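Local coordinates for protein CalS11 (Micromonospora echinospora, PDB 3TOS) that probably acts as an S-adenosylmethionine-dependent O-methyltransferase in the biosynthesis of calicheamicin, at residues Met53-Ser58 with Gly81-Thr86; Gln65-Pro70 with Val93-Asn98; Leu100-Gly105 with Pro172-Glu177. All coordinates share one frame; numbering follows the deposited sequence. Where two conformers were deposited one is given.

Contact 1: Met53-Ser58 with Gly81-Thr86; sequences MTDLLS and GRHLGT. With SAH (S-adenosyl-L-homocysteine), chain O; EDO (1,2-ethanediol), chain R.
Asp-55 reaches from helix 50-65 to Arg-82 and His-83 at the start of helix 82-94, the first helix after strand 72-76 in the Rossmann-like methyltransferase fold, where S-adenosyl-L-homocysteine is bound. Its carboxylate meets the two bases in quite different ways. Against Arg-82 it lies flat: the carboxylate and guanidinium planes are only 3° apart, with OD1 of Asp-55 above the centre of the guanidinium. The resulting salt bridge, 3.5 Å from Asp-55 OD2 to Arg-82 NE, is one of charge alone, since no N-H points at the oxygen. Stacking in this way leaves the guanidinium edge for other acceptors. NE and NH2 of Arg-82 both donate to OXT of the ligand, with NE at 3.0 Å, while NH1 bonds Gln-52. A long base that offers a face and several N-H groups suits a place with one carboxylate over its face and another at its edge. The chain is bent at chi3 (55°), which turns the flat group across Asp-55.

Toward His-83 the same carboxylate is almost coplanar with the ring and sits at its edge. NE2 of His-83 donates to the syn lone pair of Asp-55 OD1 at 2.7 Å, nearly straight at 166°. The other ring nitrogen, ND1, bonds Glu-75, so both nitrogens have a carboxylate partner, and the two together fix the rotation of the ring. SAH OXT lies over one face of this ring, 3.4 Å from His-83 CE1. Leu-56 adds apolar packing against Thr-86. A water links the two helices, donating to Asp-55 OD2 at 2.6 Å and to Thr-86 OG1, whose own proton goes to Arg-82 O at 2.8 Å.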
loop_
_atom_site.group_PDB
_atom_site.type_symbol
_atom_site.label_atom_id
_atom_site.label_comp_id
_atom_site.label_asym_id
_atom_site.label_seq_id
_atom_site.Cartn_x
_atom_site.Cartn_y
_atom_site.Cartn_z
HETATM N N MSE B 53 -30.498 3.097 -13.003
HETATM C CA MSE B 53 -29.050 3.126 -13.228
HETATM C C MSE B 53 -28.303 2.597 -11.997
HETATM O O MSE B 53 -27.332 1.861 -12.099
HETATM C CB MSE B 53 -28.569 4.553 -13.591
HETATM C CG MSE B 53 -27.000 4.703 -13.636
HETATM SE SE MSE B 53 -26.230 3.692 -15.089
HETATM C CE MSE B 53 -26.471 5.034 -16.454
ATOM N N THR B 54 -28.766 3.015 -10.826
ATOM C CA THR B 54 -28.122 2.625 -9.574
ATOM C C THR B 54 -28.184 1.077 -9.435
ATOM O O THR B 54 -27.204 0.424 -9.063
ATOM C CB THR B 54 -28.830 3.287 -8.347
ATOM O OG1 THR B 54 -28.718 4.702 -8.477
ATOM C CG2 THR B 54 -28.103 2.905 -7.068
ATOM N N ASP B 55 -29.329 0.506 -9.757
ATOM C CA ASP B 55 -29.482 -0.964 -9.730
ATOM C C ASP B 55 -28.479 -1.641 -10.662
ATOM O O ASP B 55 -27.829 -2.592 -10.257
ATOM C CB ASP B 55 -30.928 -1.342 -10.105
ATOM C CG ASP B 55 -31.119 -2.832 -10.178
ATOM O OD1 ASP B 55 -31.284 -3.417 -9.074
ATOM O OD2 ASP B 55 -31.036 -3.448 -11.274
ATOM N N LEU B 56 -28.322 -1.088 -11.855
ATOM C CA LEU B 56 -27.390 -1.602 -12.841
ATOM C C LEU B 56 -25.947 -1.562 -12.326
ATOM O O LEU B 56 -25.246 -2.546 -12.397
ATOM C CB LEU B 56 -27.580 -0.866 -14.187
ATOM C CG LEU B 56 -26.693 -1.360 -15.337
ATOM C CD1 LEU B 56 -27.367 -0.921 -16.629
ATOM C CD2 LEU B 56 -25.250 -0.823 -15.250
ATOM N N LEU B 57 -25.550 -0.438 -11.756
ATOM C CA LEU B 57 -24.216 -0.285 -11.273
ATOM C C LEU B 57 -23.994 -1.242 -10.085
ATOM O O LEU B 57 -22.892 -1.745 -9.872
ATOM C CB LEU B 57 -23.941 1.162 -10.860
ATOM C CG LEU B 57 -23.960 2.177 -12.014
ATOM C CD1 LEU B 57 -23.907 3.575 -11.426
ATOM C CD2 LEU B 57 -22.781 1.905 -12.960
ATOM N N SER B 58 -25.036 -1.456 -9.238
ATOM C CA SER B 58 -24.886 -2.378 -8.095
ATOM C C SER B 58 -24.731 -3.829 -8.579
ATOM O O SER B 58 -23.868 -4.561 -8.053
ATOM C CB SER B 58 -26.094 -2.303 -7.154
ATOM O OG SER B 58 -26.040 -1.048 -6.488
ATOM N N GLY B 81 -37.358 -9.936 -15.138
ATOM C CA GLY B 81 -36.013 -10.324 -15.546
ATOM C C GLY B 81 -35.008 -9.195 -15.563
ATOM O O GLY B 81 -33.925 -9.378 -16.110
ATOM N N ARG B 82 -35.290 -8.062 -14.920
ATOM C CA ARG B 82 -34.335 -6.948 -14.902
ATOM C C ARG B 82 -32.894 -7.367 -14.641
ATOM O O ARG B 82 -31.960 -6.985 -15.362
ATOM C CB ARG B 82 -34.734 -5.985 -13.775
ATOM C CG ARG B 82 -33.716 -4.819 -13.652
ATOM C CD ARG B 82 -34.128 -3.723 -12.637
ATOM N NE ARG B 82 -34.382 -4.294 -11.307
ATOM C CZ ARG B 82 -34.523 -3.589 -10.180
ATOM N NH1 ARG B 82 -34.379 -2.261 -10.189
ATOM N NH2 ARG B 82 -34.719 -4.233 -9.013
ATOM N N HIS B 83 -32.697 -8.103 -13.549
ATOM C CA HIS B 83 -31.339 -8.485 -13.177
ATOM C C HIS B 83 -30.738 -9.539 -14.109
ATOM O O HIS B 83 -29.530 -9.542 -14.318
ATOM C CB HIS B 83 -31.302 -8.994 -11.733
ATOM C CG HIS B 83 -31.557 -7.919 -10.724
ATOM N ND1 HIS B 83 -32.050 -8.204 -9.483
ATOM C CD2 HIS B 83 -31.340 -6.573 -10.758
ATOM C CE1 HIS B 83 -32.160 -7.068 -8.788
ATOM N NE2 HIS B 83 -31.720 -6.071 -9.538
ATOM N N LEU B 84 -31.561 -10.445 -14.678
ATOM C CA LEU B 84 -31.008 -11.497 -15.548
ATOM C C LEU B 84 -30.491 -10.873 -16.833
ATOM O O LEU B 84 -29.435 -11.260 -17.328
ATOM C CB LEU B 84 -32.056 -12.556 -15.905
ATOM C CG LEU B 84 -32.666 -13.344 -14.724
ATOM C CD1 LEU B 84 -33.565 -14.503 -15.158
ATOM C CD2 LEU B 84 -31.600 -13.784 -13.705
ATOM N N GLY B 85 -31.225 -9.870 -17.344
ATOM C CA GLY B 85 -30.798 -9.085 -18.524
ATOM C C GLY B 85 -29.462 -8.474 -18.210
ATOM O O GLY B 85 -28.526 -8.549 -19.015
ATOM N N THR B 86 -29.376 -7.812 -17.051
ATOM C CA THR B 86 -28.144 -7.150 -16.651
ATOM C C THR B 86 -26.949 -8.143 -16.608
ATOM O O THR B 86 -25.897 -7.890 -17.175
ATOM C CB THR B 86 -28.305 -6.488 -15.281
ATOM O OG1 THR B 86 -29.467 -5.624 -15.362
ATOM C CG2 THR B 86 -27.042 -5.672 -14.985
HETATM N N SAH O . -35.585 -9.336 -9.200
HETATM C CA SAH O . -36.813 -8.675 -9.750
HETATM C CB SAH O . -37.886 -8.443 -8.700
HETATM C CG SAH O . -38.452 -9.766 -8.142
HETATM S SD SAH O . -40.005 -9.455 -7.327
HETATM C C SAH O . -36.361 -7.327 -10.310
HETATM O O SAH O . -37.195 -6.562 -10.883
HETATM O OXT SAH O . -35.165 -7.009 -10.323
HETATM C "C5'" SAH O . -40.172 -10.868 -6.224
HETATM C "C4'" SAH O . -40.304 -12.243 -6.963
HETATM O "O4'" SAH O . -40.137 -13.294 -6.002
HETATM C "C3'" SAH O . -41.725 -12.389 -7.527
HETATM O "O3'" SAH O . -41.682 -12.498 -8.971
HETATM C "C2'" SAH O . -42.239 -13.634 -6.824
HETATM O "O2'" SAH O . -43.095 -14.478 -7.623
HETATM C "C1'" SAH O . -40.927 -14.360 -6.444
HETATM N N9 SAH O . -41.117 -15.306 -5.318
HETATM C C8 SAH O . -41.463 -15.021 -4.035
HETATM N N7 SAH O . -41.585 -16.212 -3.394
HETATM C C5 SAH O . -41.340 -17.228 -4.248
HETATM C C6 SAH O . -41.314 -18.691 -4.142
HETATM N N6 SAH O . -41.659 -19.295 -2.982
HETATM N N1 SAH O . -40.978 -19.373 -5.266
HETATM C C2 SAH O . -40.651 -18.743 -6.434
HETATM N N3 SAH O . -40.720 -17.406 -6.625
HETATM C C4 SAH O . -41.003 -16.638 -5.514
HETATM C C1 EDO R . -30.376 -3.289 -6.097
HETATM O O1 EDO R . -30.929 -2.274 -6.901
HETATM C C2 EDO R . -31.189 -3.236 -4.785
HETATM O O2 EDO R . -32.614 -3.273 -5.010
HETATM O O HOH W 1 -29.983 -3.436 -13.650
#

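Contact 2: Gln65-Pro70 with Val93-Asn98; sequences QVLDVP and VYEPYN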
loop_
_atom_site.group_PDB
_atom_site.type_symbol
_atom_site.label_atom_id
_atom_site.label_comp_id
_atom_site.label_asym_id
_atom_site.label_seq_id
_atom_site.Cartn_x
_atom_site.Cartn_y
_atom_site.Cartn_z
ATOM N N GLN B 65 -17.069 -8.604 -8.219
ATOM C CA GLN B 65 -16.478 -9.250 -7.033
ATOM C C GLN B 65 -16.333 -10.747 -7.140
ATOM O O GLN B 65 -15.565 -11.324 -6.355
ATOM C CB GLN B 65 -17.253 -8.914 -5.742
ATOM C CG GLN B 65 -16.965 -7.427 -5.368
ATOM C CD GLN B 65 -17.460 -7.031 -3.979
ATOM O OE1 GLN B 65 -17.322 -7.777 -3.019
ATOM N NE2 GLN B 65 -18.055 -5.853 -3.883
ATOM N N VAL B 66 -17.001 -11.387 -8.120
ATOM C CA VAL B 66 -16.873 -12.849 -8.277
ATOM C C VAL B 66 -16.207 -13.255 -9.613
ATOM O O VAL B 66 -16.235 -14.438 -10.014
ATOM C CB VAL B 66 -18.273 -13.561 -8.135
ATOM C CG1 VAL B 66 -18.921 -13.243 -6.772
ATOM C CG2 VAL B 66 -19.236 -13.200 -9.311
ATOM N N LEU B 67 -15.562 -12.312 -10.296
ATOM C CA LEU B 67 -14.891 -12.649 -11.551
ATOM C C LEU B 67 -13.743 -13.648 -11.276
ATOM O O LEU B 67 -13.338 -14.369 -12.190
ATOM C CB LEU B 67 -14.338 -11.370 -12.204
ATOM C CG LEU B 67 -15.501 -10.587 -12.852
ATOM C CD1 LEU B 67 -14.883 -9.350 -13.458
ATOM C CD2 LEU B 67 -16.326 -11.385 -13.949
ATOM N N ASP B 68 -13.232 -13.715 -10.046
ATOM C CA ASP B 68 -12.202 -14.711 -9.724
ATOM C C ASP B 68 -12.765 -15.832 -8.838
ATOM O O ASP B 68 -12.003 -16.491 -8.144
ATOM C CB ASP B 68 -10.949 -14.060 -9.047
ATOM C CG ASP B 68 -11.260 -13.425 -7.700
ATOM O OD1 ASP B 68 -12.470 -13.305 -7.326
ATOM O OD2 ASP B 68 -10.280 -12.999 -7.030
ATOM N N VAL B 69 -14.092 -16.054 -8.856
ATOM C CA VAL B 69 -14.690 -17.133 -8.088
ATOM C C VAL B 69 -15.379 -18.097 -9.100
ATOM O O VAL B 69 -16.090 -17.650 -9.994
ATOM C CB VAL B 69 -15.715 -16.606 -7.086
ATOM C CG1 VAL B 69 -16.362 -17.777 -6.282
ATOM C CG2 VAL B 69 -15.057 -15.571 -6.136
ATOM N N PRO B 70 -15.162 -19.425 -8.995
ATOM C CA PRO B 70 -15.810 -20.365 -9.923
ATOM C C PRO B 70 -17.313 -20.410 -9.636
ATOM O O PRO B 70 -17.786 -19.980 -8.595
ATOM C CB PRO B 70 -15.137 -21.719 -9.610
ATOM C CG PRO B 70 -14.519 -21.576 -8.339
ATOM C CD PRO B 70 -14.259 -20.103 -8.059
ATOM N N VAL B 93 -19.532 -8.653 -21.329
ATOM C CA VAL B 93 -18.443 -7.732 -21.073
ATOM C C VAL B 93 -17.210 -8.374 -20.424
ATOM O O VAL B 93 -16.062 -8.144 -20.883
ATOM C CB VAL B 93 -18.906 -6.573 -20.144
ATOM C CG1 VAL B 93 -17.793 -5.656 -19.843
ATOM C CG2 VAL B 93 -20.105 -5.813 -20.833
ATOM N N TYR B 94 -17.431 -9.190 -19.389
ATOM C CA TYR B 94 -16.273 -9.623 -18.563
ATOM C C TYR B 94 -15.775 -11.033 -18.867
ATOM O O TYR B 94 -14.633 -11.367 -18.582
ATOM C CB TYR B 94 -16.669 -9.609 -17.083
ATOM C CG TYR B 94 -16.964 -8.235 -16.549
ATOM C CD1 TYR B 94 -16.015 -7.206 -16.655
ATOM C CD2 TYR B 94 -18.196 -7.954 -15.968
ATOM C CE1 TYR B 94 -16.272 -5.922 -16.136
ATOM C CE2 TYR B 94 -18.488 -6.648 -15.477
ATOM C CZ TYR B 94 -17.508 -5.653 -15.579
ATOM O OH TYR B 94 -17.718 -4.400 -15.122
ATOM N N GLU B 95 -16.646 -11.888 -19.430
ATOM C CA GLU B 95 -16.349 -13.352 -19.521
ATOM C C GLU B 95 -16.690 -14.032 -20.852
ATOM O O GLU B 95 -17.412 -15.036 -20.894
ATOM C CB GLU B 95 -17.013 -14.073 -18.381
ATOM C CG GLU B 95 -16.491 -13.660 -17.026
ATOM C CD GLU B 95 -17.002 -14.598 -15.976
ATOM O OE1 GLU B 95 -18.237 -14.627 -15.703
ATOM O OE2 GLU B 95 -16.147 -15.304 -15.378
ATOM N N PRO B 96 -16.182 -13.472 -21.962
ATOM C CA PRO B 96 -16.412 -14.113 -23.263
ATOM C C PRO B 96 -16.022 -15.575 -23.265
ATOM O O PRO B 96 -16.627 -16.390 -23.978
ATOM C CB PRO B 96 -15.530 -13.293 -24.219
ATOM C CG PRO B 96 -14.546 -12.595 -23.353
ATOM C CD PRO B 96 -15.258 -12.322 -22.067
ATOM N N TYR B 97 -14.964 -15.923 -22.513
ATOM C CA TYR B 97 -14.432 -17.277 -22.635
ATOM C C TYR B 97 -14.879 -18.217 -21.517
ATOM O O TYR B 97 -14.291 -19.287 -21.334
ATOM C CB TYR B 97 -12.913 -17.218 -22.709
ATOM C CG TYR B 97 -12.392 -16.377 -23.852
ATOM C CD1 TYR B 97 -12.839 -16.593 -25.176
ATOM C CD2 TYR B 97 -11.449 -15.369 -23.624
ATOM C CE1 TYR B 97 -12.339 -15.845 -26.214
ATOM C CE2 TYR B 97 -10.922 -14.612 -24.684
ATOM C CZ TYR B 97 -11.371 -14.868 -25.975
ATOM O OH TYR B 97 -10.838 -14.159 -27.035
ATOM N N ASN B 98 -15.905 -17.827 -20.749
ATOM C CA ASN B 98 -16.379 -18.682 -19.647
ATOM C C ASN B 98 -17.782 -19.263 -19.907
ATOM O O ASN B 98 -18.791 -18.633 -19.547
ATOM C CB ASN B 98 -16.306 -17.925 -18.278
ATOM C CG ASN B 98 -16.739 -18.782 -17.156
ATOM O OD1 ASN B 98 -17.070 -19.963 -17.365
ATOM N ND2 ASN B 98 -16.652 -18.279 -15.937
HETATM O O HOH W 2 -13.853 -14.184 -14.784
#
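Leu-67 projects its two methyl groups against Tyr-94 and Glu-95, where the loop between helix 50-65 and strand 72-76 passes the C-terminal end of helix 82-94. Each methyl has its own task. CD2 lodges against the base of the tyrosine, 3.6 Å from Tyr-94 CB, and also meets the aliphatic part of the glutamate, 3.8 Å from Glu-95 CG. CD1 lies over the aromatic face, 4.3 Å from the centroid of the Tyr-94 ring and 26° off its normal, a CH-pi contact. A branched leucine suits this place because its fork can serve ring and neighbouring chain together. With CG beside the backbone N (chi1 -76°), the fork is carried across to the helix end: although the bond from CA to CB does not point at it, the branched end comes nearer.

Around this apolar centre, water joins the two segments: one molecule donates to Leu-67 O at 2.7 Å and to Glu-95 OE2 at 2.6 Å. Asn-98 ND2 also donates to OE2, over 3.1 Å and almost straight, arriving from above the carboxylate plane. Two turns shape the frame. A type I turn from Val-66 to Val-69 presents Leu-67, and another from Glu-95 to Asn-98 folds the asparagine back toward the glutamate.

Farther out, Tyr-94 OH bonds Asp-60 of helix 50-65, while Glu-95 OE1 accepts from Tyr-63 and forms a salt bridge with Arg-101. Leu-57 of the second subunit packs on Tyr-94. The contact thus sets an apolar leucine against two residues of mixed character: methylene, methyl and ring surfaces do the touching, while the carboxylate beyond them is held by several donors, and its pairing with Arg-101 would be expected to keep it ionised despite its burial.

Contact 3: Leu100-Gly105 with Pro172-Glu177; sequences LRRIVG and PRYLAE
Tyr-174 stretches from helix 167-177 to the beginning of strand 103-107, where its ring packs on Val-104 and its hydroxyl meets Arg-102. The buried part is the packing of Val-104 on the ring. Val-104 CG1 lies over one ring face, offset toward the rim and 4.0 Å from Tyr-174 CE1, while CG2 approaches the far end of the ring at 3.7 Å from Tyr-174 OH. A beta-branched valine suits a strand facing a helix: with CG1 anti to the backbone N (chi1 -168°) and CG2 beside it, two methyls cover different parts of one aromatic side chain. Met-74 of strand 72-76 also touches the tyrosine, which thereby spans neighbouring strands.

Polar chemistry marks the other end, toward the less buried Arg-102. Its NH1 donates to Tyr-174 OH at 2.9 Å with an angle of 163°, and the oxygen lies in the guanidinium plane. The two flat groups stand 83° apart, so they meet through this bond rather than by stacking; the arginine methylene CD also comes close to this oxygen, 3.2 Å from Tyr-174 OH. Arg-102 NH1 also bonds Asn-178, and Pro-221 of the third subunit packs on the arginine. Tyrosine suits the boundary because its ring can enter the core while its hydroxyl answers the guanidinium.

The outer side of the helix is looser, where Arg-173 and Ala-176 are exposed and do not touch the strand segment. One helical face on the sheet and the other toward solvent is the layered helix-on-sheet packing of the Rossmann-like methyltransferase fold.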
loop_
_atom_site.group_PDB
_atom_site.type_symbol
_atom_site.label_atom_id
_atom_site.label_comp_id
_atom_site.label_asym_id
_atom_site.label_seq_id
_atom_site.Cartn_x
_atom_site.Cartn_y
_atom_site.Cartn_z
ATOM N N LEU B 100 -18.980 -21.790 -18.529
ATOM C CA LEU B 100 -19.520 -22.404 -17.295
ATOM C C LEU B 100 -20.270 -21.434 -16.392
ATOM O O LEU B 100 -20.902 -21.881 -15.422
ATOM C CB LEU B 100 -18.415 -23.092 -16.483
ATOM C CG LEU B 100 -17.749 -24.205 -17.297
ATOM C CD1 LEU B 100 -16.736 -24.945 -16.368
ATOM C CD2 LEU B 100 -18.727 -25.246 -17.915
ATOM N N ARG B 101 -20.184 -20.147 -16.700
ATOM C CA ARG B 101 -20.847 -19.150 -15.881
ATOM C C ARG B 101 -22.327 -19.137 -16.239
ATOM O O ARG B 101 -22.789 -18.267 -16.976
ATOM C CB ARG B 101 -20.262 -17.745 -16.043
ATOM C CG ARG B 101 -20.883 -16.716 -15.058
ATOM C CD ARG B 101 -20.319 -16.831 -13.679
ATOM N NE ARG B 101 -18.934 -16.373 -13.639
ATOM C CZ ARG B 101 -18.094 -16.545 -12.621
ATOM N NH1 ARG B 101 -18.453 -17.208 -11.502
ATOM N NH2 ARG B 101 -16.865 -16.034 -12.736
ATOM N N ARG B 102 -23.066 -20.132 -15.776
ATOM C CA ARG B 102 -24.500 -20.221 -15.985
ATOM C C ARG B 102 -25.218 -19.141 -15.175
ATOM O O ARG B 102 -24.838 -18.835 -14.038
ATOM C CB ARG B 102 -24.996 -21.608 -15.531
ATOM C CG ARG B 102 -26.492 -21.892 -15.882
ATOM C CD ARG B 102 -26.837 -23.379 -15.605
ATOM N NE ARG B 102 -26.330 -24.268 -16.653
ATOM C CZ ARG B 102 -26.343 -25.591 -16.548
ATOM N NH1 ARG B 102 -26.762 -26.154 -15.406
ATOM N NH2 ARG B 102 -25.900 -26.364 -17.572
ATOM N N ILE B 103 -26.316 -18.623 -15.753
ATOM C CA ILE B 103 -27.231 -17.708 -15.046
ATOM C C ILE B 103 -28.531 -18.437 -14.855
ATOM O O ILE B 103 -29.121 -18.900 -15.820
ATOM C CB ILE B 103 -27.512 -16.419 -15.880
ATOM C CG1 ILE B 103 -26.221 -15.601 -15.978
ATOM C CG2 ILE B 103 -28.640 -15.595 -15.201
ATOM C CD1 ILE B 103 -26.260 -14.527 -17.084
ATOM N N VAL B 104 -28.973 -18.591 -13.610
ATOM C CA VAL B 104 -30.155 -19.428 -13.306
ATOM C C VAL B 104 -31.130 -18.542 -12.558
ATOM O O VAL B 104 -30.793 -17.992 -11.495
ATOM C CB VAL B 104 -29.820 -20.690 -12.447
ATOM C CG1 VAL B 104 -30.980 -21.600 -12.425
ATOM C CG2 VAL B 104 -28.562 -21.383 -13.040
ATOM N N GLY B 105 -32.314 -18.367 -13.130
ATOM C CA GLY B 105 -33.341 -17.530 -12.498
ATOM C C GLY B 105 -34.511 -18.373 -12.053
ATOM O O GLY B 105 -35.052 -19.143 -12.806
ATOM N N PRO B 172 -33.894 -27.087 -4.390
ATOM C CA PRO B 172 -33.313 -28.417 -4.072
ATOM C C PRO B 172 -33.264 -29.352 -5.295
ATOM O O PRO B 172 -32.282 -30.076 -5.452
ATOM C CB PRO B 172 -34.297 -28.951 -3.015
ATOM C CG PRO B 172 -34.701 -27.648 -2.273
ATOM C CD PRO B 172 -34.930 -26.696 -3.420
ATOM N N ARG B 173 -34.289 -29.323 -6.148
ATOM C CA ARG B 173 -34.326 -30.180 -7.330
ATOM C C ARG B 173 -33.211 -29.811 -8.308
ATOM O O ARG B 173 -32.495 -30.698 -8.817
ATOM C CB ARG B 173 -35.723 -30.099 -7.990
ATOM C CG ARG B 173 -35.843 -30.898 -9.316
ATOM C CD ARG B 173 -37.259 -30.754 -9.952
ATOM N NE ARG B 173 -38.283 -31.162 -8.988
ATOM C CZ ARG B 173 -39.248 -30.388 -8.454
ATOM N NH1 ARG B 173 -40.058 -30.931 -7.550
ATOM N NH2 ARG B 173 -39.422 -29.096 -8.796
ATOM N N TYR B 174 -33.071 -28.510 -8.584
ATOM C CA TYR B 174 -32.010 -28.024 -9.485
ATOM C C TYR B 174 -30.653 -28.471 -8.969
ATOM O O TYR B 174 -29.806 -28.973 -9.703
ATOM C CB TYR B 174 -32.061 -26.472 -9.629
ATOM C CG TYR B 174 -30.950 -25.987 -10.548
ATOM C CD1 TYR B 174 -31.132 -25.888 -11.876
ATOM C CD2 TYR B 174 -29.659 -25.796 -10.035
ATOM C CE1 TYR B 174 -30.096 -25.454 -12.698
ATOM C CE2 TYR B 174 -28.600 -25.444 -10.801
ATOM C CZ TYR B 174 -28.816 -25.271 -12.157
ATOM O OH TYR B 174 -27.756 -24.969 -12.964
ATOM N N LEU B 175 -30.446 -28.293 -7.673
ATOM C CA LEU B 175 -29.141 -28.663 -7.126
ATOM C C LEU B 175 -28.888 -30.187 -7.215
ATOM O O LEU B 175 -27.763 -30.643 -7.517
ATOM C CB LEU B 175 -29.009 -28.138 -5.688
ATOM C CG LEU B 175 -28.954 -26.612 -5.537
ATOM C CD1 LEU B 175 -29.199 -26.226 -4.065
ATOM C CD2 LEU B 175 -27.637 -26.170 -6.073
ATOM N N ALA B 176 -29.915 -30.984 -6.944
ATOM C CA ALA B 176 -29.777 -32.450 -7.037
ATOM C C ALA B 176 -29.437 -32.895 -8.450
ATOM O O ALA B 176 -28.639 -33.842 -8.617
ATOM C CB ALA B 176 -31.022 -33.141 -6.561
ATOM N N GLU B 177 -30.008 -32.198 -9.440
ATOM C CA GLU B 177 -29.745 -32.475 -10.862
ATOM C C GLU B 177 -28.422 -31.916 -11.360
ATOM O O GLU B 177 -27.992 -32.304 -12.433
ATOM C CB GLU B 177 -30.907 -31.937 -11.726
ATOM C CG GLU B 177 -32.219 -32.707 -11.443
ATOM C CD GLU B 177 -33.464 -32.072 -12.135
ATOM O OE1 GLU B 177 -33.316 -31.049 -12.839
ATOM O OE2 GLU B 177 -34.613 -32.546 -11.960
#

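Contacts 1 and 2 both bring helix 82-94 together with the region of helix 50-65 and the loop after it, near opposite ends of helix 82-94; their centres are about 17 Å apart. Contact 1 is buried and charged, set beside the carboxylate of the bound ligand, whereas contact 2 is partly buried, apolar at its centre and distant from the ligand-binding sites. Contact 3 is buried too, but joins strand 103-107 to helix 167-177 through an aromatic ring and one direct hydrogen bond. Leu-84 packs on Ile-103 and Gly-105, linking contacts 1 and 3, while the salt bridge Glu-95 to Arg-101 links contacts 2 and 3. Contacts 1 and 2 also meet one neighbouring subunit, contacts 2 and 3 another.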